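Local structure of transcription initiation factor IIB (Methanocaldococcus jannaschii, 5O9J) at residues A[10-18]-A[49-57]. The protein is a mini-intein with a HINT fold, a protein-splicing domain embedded in the transcription factor and expected to excise itself while joining the flanking sequences. Numbering follows the deposited sequence.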
loop_
_atom_site.group_PDB
_atom_site.type_symbol
_atom_site.label_atom_id
_atom_site.label_comp_id
_atom_site.label_asym_id
_atom_site.label_seq_id
_atom_site.Cartn_x
_atom_site.Cartn_y
_atom_site.Cartn_z
ATOM N N PRO A 10 5.367 -4.446 6.055
ATOM C CA PRO A 10 5.569 -3.775 7.338
ATOM C C PRO A 10 4.976 -2.381 7.361
ATOM O O PRO A 10 5.062 -1.654 6.369
ATOM C CB PRO A 10 7.095 -3.724 7.471
ATOM C CG PRO A 10 7.595 -3.875 6.104
ATOM C CD PRO A 10 6.641 -4.749 5.388
ATOM N N ILE A 11 4.355 -2.031 8.484
ATOM C CA ILE A 11 3.895 -0.678 8.733
ATOM C C ILE A 11 4.449 -0.204 10.051
ATOM O O ILE A 11 4.708 -1.000 10.950
ATOM C CB ILE A 11 2.359 -0.551 8.811
ATOM C CG1 ILE A 11 1.775 -1.670 9.672
ATOM C CG2 ILE A 11 1.745 -0.571 7.449
ATOM C CD1 ILE A 11 0.264 -1.653 9.715
ATOM N N ILE A 12 4.589 1.107 10.164
ATOM C CA ILE A 12 5.099 1.725 11.367
ATOM C C ILE A 12 3.904 2.302 12.086
ATOM O O ILE A 12 3.202 3.144 11.537
ATOM C CB ILE A 12 6.157 2.824 11.038
ATOM C CG1 ILE A 12 7.374 2.199 10.350
ATOM C CG2 ILE A 12 6.578 3.552 12.293
ATOM C CD1 ILE A 12 8.211 3.181 9.520
ATOM N N ILE A 13 3.648 1.842 13.305
ATOM C CA ILE A 13 2.428 2.248 13.990
ATOM C C ILE A 13 2.637 2.771 15.395
ATOM O O ILE A 13 3.690 2.575 16.001
ATOM C CB ILE A 13 1.418 1.079 14.095
ATOM C CG1 ILE A 13 2.008 -0.067 14.926
ATOM C CG2 ILE A 13 1.019 0.589 12.722
ATOM C CD1 ILE A 13 1.019 -1.201 15.194
ATOM N N LYS A 14 1.603 3.447 15.890
ATOM C CA LYS A 14 1.418 3.690 17.315
ATOM C C LYS A 14 0.194 2.919 17.783
ATOM O O LYS A 14 -0.905 3.143 17.272
ATOM C CB LYS A 14 1.227 5.176 17.614
ATOM C CG LYS A 14 2.474 5.924 17.999
ATOM C CD LYS A 14 2.074 7.200 18.703
ATOM C CE LYS A 14 3.186 8.217 18.712
ATOM N NZ LYS A 14 2.750 9.454 19.418
ATOM N N GLU A 15 0.374 2.006 18.735
ATOM C CA GLU A 15 -0.752 1.241 19.278
ATOM C C GLU A 15 -0.976 1.605 20.744
ATOM O O GLU A 15 -0.038 1.565 21.551
ATOM C CB GLU A 15 -0.518 -0.265 19.134
ATOM C CG GLU A 15 -1.720 -1.128 19.526
ATOM C CD GLU A 15 -1.495 -2.611 19.259
ATOM O OE1 GLU A 15 -0.324 -3.014 19.081
ATOM O OE2 GLU A 15 -2.487 -3.375 19.224
ATOM N N ASN A 16 -2.215 1.975 21.074
ATOM C CA ASN A 16 -2.584 2.449 22.413
ATOM C C ASN A 16 -1.584 3.433 23.002
ATOM O O ASN A 16 -1.400 3.486 24.216
ATOM C CB ASN A 16 -2.754 1.268 23.371
ATOM C CG ASN A 16 -3.955 0.424 23.034
ATOM O OD1 ASN A 16 -4.918 0.915 22.444
ATOM N ND2 ASN A 16 -3.908 -0.855 23.399
ATOM N N GLY A 17 -0.926 4.195 22.134
ATOM C CA GLY A 17 0.044 5.180 22.568
ATOM C C GLY A 17 1.512 4.818 22.411
ATOM O O GLY A 17 2.372 5.612 22.796
ATOM N N GLU A 18 1.825 3.648 21.857
ATOM C CA GLU A 18 3.237 3.342 21.633
ATOM C C GLU A 18 3.585 2.738 20.276
ATOM O O GLU A 18 2.791 2.025 19.645
ATOM C CB GLU A 18 3.769 2.428 22.740
ATOM C CG GLU A 18 4.369 3.200 23.930
ATOM C CD GLU A 18 5.301 4.350 23.527
ATOM O OE1 GLU A 18 5.910 4.311 22.431
ATOM O OE2 GLU A 18 5.398 5.324 24.309
ATOM N N CYS A 49 -11.510 0.566 14.896
ATOM C CA CYS A 49 -10.498 0.414 15.939
ATOM C C CYS A 49 -10.172 1.719 16.672
ATOM O O CYS A 49 -10.467 2.816 16.194
ATOM C CB CYS A 49 -9.219 -0.186 15.349
ATOM S SG CYS A 49 -8.456 0.781 14.031
ATOM N N LYS A 50 -9.555 1.576 17.842
ATOM C CA LYS A 50 -9.249 2.696 18.722
ATOM C C LYS A 50 -7.774 2.702 19.116
ATOM O O LYS A 50 -7.201 1.657 19.419
ATOM C CB LYS A 50 -10.109 2.630 19.987
ATOM C CG LYS A 50 -11.611 2.713 19.762
ATOM C CD LYS A 50 -12.029 4.024 19.108
ATOM C CE LYS A 50 -13.132 4.702 19.921
ATOM N NZ LYS A 50 -13.746 5.872 19.230
ATOM N N GLY A 51 -7.164 3.879 19.117
ATOM C CA GLY A 51 -5.816 4.034 19.636
ATOM C C GLY A 51 -4.731 3.520 18.712
ATOM O O GLY A 51 -3.636 3.187 19.159
ATOM N N ILE A 52 -5.031 3.451 17.420
ATOM C CA ILE A 52 -4.026 3.051 16.450
ATOM C C ILE A 52 -3.735 4.159 15.451
ATOM O O ILE A 52 -4.646 4.784 14.898
ATOM C CB ILE A 52 -4.442 1.783 15.710
ATOM C CG1 ILE A 52 -4.390 0.600 16.684
ATOM C CG2 ILE A 52 -3.536 1.541 14.508
ATOM C CD1 ILE A 52 -4.324 -0.725 16.036
ATOM N N GLU A 53 -2.446 4.403 15.242
ATOM C CA GLU A 53 -1.994 5.422 14.313
ATOM C C GLU A 53 -0.950 4.841 13.371
ATOM O O GLU A 53 -0.150 4.000 13.770
ATOM C CB GLU A 53 -1.423 6.625 15.071
ATOM C CG GLU A 53 -2.340 7.174 16.154
ATOM C CD GLU A 53 -1.899 8.531 16.675
ATOM O OE1 GLU A 53 -0.680 8.817 16.669
ATOM O OE2 GLU A 53 -2.775 9.323 17.085
ATOM N N VAL A 54 -0.961 5.290 12.120
ATOM C CA VAL A 54 0.025 4.837 11.148
ATOM C C VAL A 54 0.738 6.042 10.530
ATOM O O VAL A 54 0.211 7.163 10.547
ATOM C CB VAL A 54 -0.638 3.981 10.053
ATOM C CG1 VAL A 54 -1.499 4.844 9.133
ATOM C CG2 VAL A 54 0.398 3.185 9.265
ATOM N N ILE A 55 1.940 5.825 10.005
ATOM C CA ILE A 55 2.649 6.893 9.306
ATOM C C ILE A 55 1.956 7.168 7.987
ATOM O O ILE A 55 1.748 6.268 7.186
ATOM C CB ILE A 55 4.129 6.555 9.034
ATOM C CG1 ILE A 55 4.898 6.454 10.346
ATOM C CG2 ILE A 55 4.762 7.621 8.134
ATOM C CD1 ILE A 55 4.848 7.731 11.191
ATOM N N ALA A 56 1.583 8.419 7.777
ATOM C CA ALA A 56 0.931 8.803 6.550
ATOM C C ALA A 56 1.332 10.215 6.185
ATOM O O ALA A 56 1.853 10.957 7.010
ATOM C CB ALA A 56 -0.576 8.694 6.692
ATOM N N PHE A 57 1.075 10.572 4.937
ATOM C CA PHE A 57 1.309 11.912 4.427
ATOM C C PHE A 57 0.027 12.741 4.532
ATOM O O PHE A 57 -0.911 12.535 3.765
ATOM C CB PHE A 57 1.774 11.822 2.984
ATOM C CG PHE A 57 2.130 13.122 2.397
ATOM C CD1 PHE A 57 3.391 13.683 2.602
ATOM C CD2 PHE A 57 1.189 13.822 1.666
ATOM C CE1 PHE A 57 3.688 14.904 2.044
ATOM C CE2 PHE A 57 1.487 15.021 1.129
ATOM C CZ PHE A 57 2.732 15.581 1.290
HETATM O O HOH W 1 1.029 10.793 17.534
HETATM O O HOH W 2 -2.072 5.206 19.541
#
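Lys-14 and Glu-53 face each other as a hydrogen-bonded pair between strands 10-15 and 52-57, the two central, antiparallel strands of a four-stranded sheet in the HINT fold of this intein. Lys-14 N donates to Glu-53 O at 2.8 Å, and Glu-53 N returns a bond of the same length to Lys-14 O. Their side chains rise side by side from the same face, with CB of Lys-14 3.9 Å from CB of Glu-53. Both run on extended beyond CG, and OE1 of Glu-53 comes alongside CD of Lys-14 at 3.8 Å; Lys-14 NZ and Glu-53 OE1 remain 4.4 Å apart, beyond a salt bridge, and a water joins them by accepting from NZ and donating to OE1.

Farther along this face, with chi1 at -63° the CG1 branch of Ile-12 lies anti to its carbonyl carbon, and it is CB and CG2 that meet CG1 of Ile-55, each at 3.9 Å. Phe-65 of outer strand 63-67 touches all four of these side chains. The opposite face is mostly apolar: CG2 of Val-54 packs against CB of Ile-11 at 4.2 Å and lies near CG2 of Ile-13, while Ile-11 and Ile-52 both reach Leu-27 of helix 24-33. Glu-15, on that face too, turns its carboxylate to Lys-30 of the helix in a salt bridge.

From the last bridge, Glu-15 with Ile-52, a type I' turn running from Glu-15 to Glu-18 leads into strand 18-23. Here Gly-51, at positive phi, presents its carbonyl to the turn: its O accepts from Asn-16 N at 2.7 Å and from a water that in turn accepts from Gly-17 N.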